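Long-range contact in tyrosyl-DNA phosphodiesterase 2 (Danio rerio, PDB 4F1H), which belongs to the endonuclease/exonuclease/phosphatase family of the DNase I-like clan and is seen here with bound nucleotides and a magnesium ion: residues Y185-K195 against R236-I244. Numbering follows the deposited sequence.
With nucleotides of chain A.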
# COMPACT_ATOMS: atom_id res chain seq x y z
N TYR B 185 -5.62 12.27 11.11
CA TYR B 185 -6.91 11.75 10.68
C TYR B 185 -7.73 12.87 10.10
O TYR B 185 -7.85 13.95 10.72
CB TYR B 185 -7.67 11.13 11.87
CG TYR B 185 -6.84 10.09 12.53
CD1 TYR B 185 -6.44 8.95 11.82
CD2 TYR B 185 -6.43 10.24 13.86
CE1 TYR B 185 -5.65 7.96 12.44
CE2 TYR B 185 -5.64 9.27 14.47
CZ TYR B 185 -5.26 8.14 13.75
OH TYR B 185 -4.48 7.17 14.36
N THR B 186 -8.30 12.63 8.92
CA THR B 186 -9.06 13.69 8.23
C THR B 186 -10.55 13.35 8.15
O THR B 186 -11.40 14.20 7.81
CB THR B 186 -8.53 13.96 6.80
OG1 THR B 186 -8.83 12.85 5.95
CG2 THR B 186 -7.01 14.24 6.76
N TRP B 187 -10.90 12.12 8.50
CA TRP B 187 -12.32 11.72 8.60
C TRP B 187 -12.40 10.91 9.88
O TRP B 187 -11.87 9.80 9.94
CB TRP B 187 -12.70 10.86 7.37
CG TRP B 187 -14.19 10.61 7.23
CD1 TRP B 187 -15.14 11.45 6.67
CD2 TRP B 187 -14.89 9.46 7.68
NE1 TRP B 187 -16.39 10.85 6.72
CE2 TRP B 187 -16.25 9.64 7.36
CE3 TRP B 187 -14.48 8.29 8.33
CZ2 TRP B 187 -17.21 8.67 7.66
CZ3 TRP B 187 -15.44 7.33 8.63
CH2 TRP B 187 -16.78 7.53 8.28
N ASP B 188 -13.05 11.45 10.92
CA ASP B 188 -12.89 10.92 12.30
C ASP B 188 -14.23 10.98 12.97
O ASP B 188 -14.73 12.08 13.31
CB ASP B 188 -11.90 11.83 13.01
CG ASP B 188 -11.62 11.42 14.45
OD1 ASP B 188 -12.48 10.83 15.10
OD2 ASP B 188 -10.51 11.75 14.95
N THR B 189 -14.89 9.82 13.11
CA THR B 189 -16.26 9.85 13.59
C THR B 189 -16.35 10.05 15.12
O THR B 189 -17.43 10.28 15.66
CB THR B 189 -17.02 8.58 13.24
OG1 THR B 189 -16.37 7.47 13.87
CG2 THR B 189 -17.05 8.37 11.74
N LYS B 190 -15.22 9.94 15.82
CA LYS B 190 -15.21 10.28 17.25
C LYS B 190 -15.17 11.80 17.47
O LYS B 190 -15.88 12.35 18.33
CB LYS B 190 -13.99 9.63 17.90
CG LYS B 190 -13.96 9.71 19.44
CD LYS B 190 -12.81 8.86 20.00
CE LYS B 190 -12.75 8.91 21.52
NZ LYS B 190 -13.64 7.89 22.16
N ALA B 191 -14.36 12.48 16.67
CA ALA B 191 -14.13 13.91 16.82
C ALA B 191 -15.13 14.75 16.06
O ALA B 191 -15.34 15.92 16.40
CB ALA B 191 -12.73 14.25 16.39
N ASN B 192 -15.73 14.16 15.02
CA ASN B 192 -16.71 14.84 14.15
C ASN B 192 -18.09 14.15 14.25
O ASN B 192 -18.22 12.95 13.95
CB ASN B 192 -16.20 14.82 12.68
CG ASN B 192 -17.02 15.71 11.75
OD1 ASN B 192 -18.26 15.61 11.69
ND2 ASN B 192 -16.35 16.58 11.01
N SER B 193 -19.11 14.92 14.64
CA SER B 193 -20.43 14.35 14.92
C SER B 193 -21.45 14.60 13.80
O SER B 193 -22.67 14.37 13.98
CB SER B 193 -20.96 14.92 16.24
OG SER B 193 -20.93 16.35 16.19
N ASN B 194 -20.99 15.06 12.64
CA ASN B 194 -21.95 15.36 11.58
C ASN B 194 -22.61 14.10 11.08
O ASN B 194 -23.80 14.11 10.76
CB ASN B 194 -21.28 16.03 10.39
CG ASN B 194 -21.20 17.52 10.54
OD1 ASN B 194 -21.29 18.05 11.67
ND2 ASN B 194 -21.05 18.21 9.41
N LYS B 195 -21.84 13.03 10.99
CA LYS B 195 -22.39 11.73 10.60
C LYS B 195 -22.79 10.99 11.87
O LYS B 195 -21.99 10.84 12.80
CB LYS B 195 -21.36 10.93 9.78
CG LYS B 195 -21.82 10.63 8.36
CD LYS B 195 -20.65 10.30 7.42
CE LYS B 195 -20.87 8.96 6.67
NZ LYS B 195 -20.64 8.99 5.17
N ARG B 236 -23.42 22.36 13.70
CA ARG B 236 -22.73 21.30 12.96
C ARG B 236 -21.37 21.79 12.46
O ARG B 236 -21.12 23.00 12.38
CB ARG B 236 -23.58 20.87 11.77
CG ARG B 236 -25.00 20.47 12.20
CD ARG B 236 -25.75 19.81 11.06
NE ARG B 236 -25.36 18.42 10.87
CZ ARG B 236 -25.07 17.91 9.67
NH1 ARG B 236 -24.73 16.62 9.55
NH2 ARG B 236 -25.11 18.70 8.59
N TYR B 237 -20.52 20.83 12.09
CA TYR B 237 -19.24 21.14 11.43
C TYR B 237 -19.45 21.46 9.97
O TYR B 237 -20.47 21.09 9.36
CB TYR B 237 -18.27 19.94 11.57
CG TYR B 237 -17.93 19.65 13.02
CD1 TYR B 237 -16.99 20.43 13.69
CD2 TYR B 237 -18.59 18.66 13.72
CE1 TYR B 237 -16.71 20.20 15.03
CE2 TYR B 237 -18.31 18.44 15.08
CZ TYR B 237 -17.37 19.21 15.71
OH TYR B 237 -17.07 18.99 17.05
N THR B 238 -18.47 22.13 9.38
CA THR B 238 -18.57 22.50 7.97
C THR B 238 -18.76 21.23 7.11
O THR B 238 -19.56 21.23 6.13
CB THR B 238 -17.26 23.23 7.56
OG1 THR B 238 -17.17 24.47 8.28
CG2 THR B 238 -17.25 23.52 6.07
N SER B 239 -18.07 20.16 7.49
CA SER B 239 -18.15 18.88 6.78
C SER B 239 -17.92 17.70 7.69
O SER B 239 -17.47 17.90 8.82
CB SER B 239 -17.04 18.89 5.74
OG SER B 239 -17.06 17.72 4.97
N ASP B 240 -18.20 16.48 7.21
CA ASP B 240 -17.76 15.31 7.96
C ASP B 240 -16.24 15.07 7.84
O ASP B 240 -15.68 14.25 8.59
CB ASP B 240 -18.58 14.06 7.58
CG ASP B 240 -18.42 13.67 6.12
OD1 ASP B 240 -18.04 14.51 5.26
OD2 ASP B 240 -18.72 12.49 5.82
N HIS B 241 -15.60 15.75 6.89
CA HIS B 241 -14.14 15.74 6.78
C HIS B 241 -13.55 16.99 7.40
O HIS B 241 -14.18 18.04 7.37
CB HIS B 241 -13.70 15.76 5.30
CG HIS B 241 -14.00 14.50 4.55
ND1 HIS B 241 -13.00 13.68 4.07
CD2 HIS B 241 -15.17 13.97 4.12
CE1 HIS B 241 -13.54 12.67 3.40
NE2 HIS B 241 -14.86 12.81 3.43
N TRP B 242 -12.30 16.89 7.86
CA TRP B 242 -11.53 18.08 8.17
C TRP B 242 -10.87 18.54 6.87
O TRP B 242 -10.60 17.72 5.97
CB TRP B 242 -10.46 17.74 9.21
CG TRP B 242 -10.98 17.13 10.50
CD1 TRP B 242 -10.38 16.13 11.19
CD2 TRP B 242 -12.13 17.53 11.27
NE1 TRP B 242 -11.08 15.86 12.33
CE2 TRP B 242 -12.15 16.71 12.42
CE3 TRP B 242 -13.12 18.49 11.12
CZ2 TRP B 242 -13.15 16.82 13.40
CZ3 TRP B 242 -14.10 18.60 12.10
CH2 TRP B 242 -14.10 17.77 13.21
N GLY B 243 -10.66 19.85 6.72
CA GLY B 243 -9.92 20.33 5.57
C GLY B 243 -8.43 20.31 5.84
O GLY B 243 -8.00 20.23 6.99
N ILE B 244 -7.62 20.33 4.78
CA ILE B 244 -6.17 20.43 4.95
C ILE B 244 -5.73 21.80 4.45
O ILE B 244 -6.05 22.18 3.32
CB ILE B 244 -5.43 19.38 4.11
CG1 ILE B 244 -5.76 17.97 4.62
CG2 ILE B 244 -3.90 19.56 4.24
CD1 ILE B 244 -5.19 16.85 3.72
OP3 DT A 1 -16.11 9.57 -0.00
P DT A 1 -16.01 9.85 1.46
OP1 DT A 1 -16.55 11.13 1.91
OP2 DT A 1 -14.58 9.87 1.93
O5' DT A 1 -16.68 8.61 2.19
C5' DT A 1 -17.00 8.76 3.58
C4' DT A 1 -17.67 7.47 4.00
O4' DT A 1 -19.02 7.52 3.46
C3' DT A 1 -17.03 6.18 3.49
O3' DT A 1 -17.26 5.13 4.45
C2' DT A 1 -17.80 5.88 2.21
C1' DT A 1 -19.20 6.37 2.61
N1 DT A 1 -20.08 6.70 1.45
C2 DT A 1 -21.23 5.97 1.28
O2 DT A 1 -21.56 5.03 2.03
N3 DT A 1 -21.97 6.34 0.19
C4 DT A 1 -21.71 7.36 -0.73
O4 DT A 1 -22.47 7.61 -1.68
C5 DT A 1 -20.47 8.08 -0.47
C7 DT A 1 -20.03 9.17 -1.39
C6 DT A 1 -19.72 7.74 0.59
P DA A 4 -6.13 2.70 10.16
OP1 DA A 4 -5.47 3.62 9.20
OP2 DA A 4 -6.26 1.27 9.77
O5' DA A 4 -5.43 2.76 11.59
C5' DA A 4 -5.21 4.03 12.21
C4' DA A 4 -4.62 3.77 13.57
O4' DA A 4 -5.64 3.24 14.46
C3' DA A 4 -3.46 2.76 13.62
O3' DA A 4 -2.52 3.43 14.44
C2' DA A 4 -4.06 1.52 14.30
C1' DA A 4 -5.07 2.18 15.23
N9 DA A 4 -6.21 1.36 15.63
C8 DA A 4 -6.84 0.38 14.91
N7 DA A 4 -7.88 -0.15 15.54
C5 DA A 4 -7.94 0.56 16.73
C6 DA A 4 -8.83 0.46 17.84
N6 DA A 4 -9.86 -0.41 17.90
N1 DA A 4 -8.62 1.31 18.88
C2 DA A 4 -7.60 2.18 18.82
N3 DA A 4 -6.70 2.36 17.83
C4 DA A 4 -6.94 1.51 16.80
P DG A 2 -16.39 3.80 4.43
OP1 DG A 2 -15.02 4.14 3.96
OP2 DG A 2 -17.18 2.69 3.76
O5' DG A 2 -16.38 3.35 5.96
C5' DG A 2 -15.81 4.26 6.90
C4' DG A 2 -15.22 3.41 8.01
O4' DG A 2 -16.30 2.89 8.83
C3' DG A 2 -14.37 2.22 7.58
O3' DG A 2 -13.19 2.34 8.38
C2' DG A 2 -15.21 1.01 8.01
C1' DG A 2 -15.95 1.58 9.21
N9 DG A 2 -17.21 0.92 9.54
C8 DG A 2 -18.35 0.77 8.73
N7 DG A 2 -19.33 0.13 9.36
C5 DG A 2 -18.79 -0.15 10.64
C6 DG A 2 -19.34 -0.83 11.76
O6 DG A 2 -20.47 -1.31 11.85
N1 DG A 2 -18.47 -0.90 12.85
C2 DG A 2 -17.20 -0.35 12.85
N2 DG A 2 -16.47 -0.50 13.97
N3 DG A 2 -16.66 0.26 11.80
C4 DG A 2 -17.51 0.35 10.75
O HOH W 1 -13.68 14.43 10.49
O HOH W 2 -9.73 14.19 14.30
O HOH W 3 -18.14 16.74 18.15
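The nucleotide-binding site of this DNase I-like fold illustrates how two chain segments can share one set of ligand contacts, with Trp-187 and His-241 meeting beside the nucleotide DT1 of chain A. The five-membered ring of Trp-187 turns its edge to the face of His-241, planes at 58°, while His-241 NE2 donates to OP1 of DT1 of chain A at 2.8 Å. Trp-187 NE1 bonds Asp-240 OD2 (3.0 Å) within its own ring plane but from above the carboxylate. Lys-195 NZ, which donates to O4' of DT1 of chain A, stays 4.0 Å from Asp-240 OD2, too far for a salt bridge, although the opposite charges probably attract.

Behind this site, amides join the segments. With CG anti to the backbone N (chi1 -170°), Asn-192 lays ND2 over one face of Trp-242 and donates to Ser-239 O at 2.8 Å. Asn-194 is gripped at both ends of its amide: OD1 accepts from Tyr-237 N and ND2 donates to Tyr-237 O, each 2.9 Å, while the Arg-236 guanidinium stacks on it, 17° from parallel.

Asp-206 of strand 202-211 binds both Thr-186 OG1 and His-241 ND1. That strand also pairs with 187-188, whereas 243-249 runs between strands 4-10 and 220-227 of the other sheet.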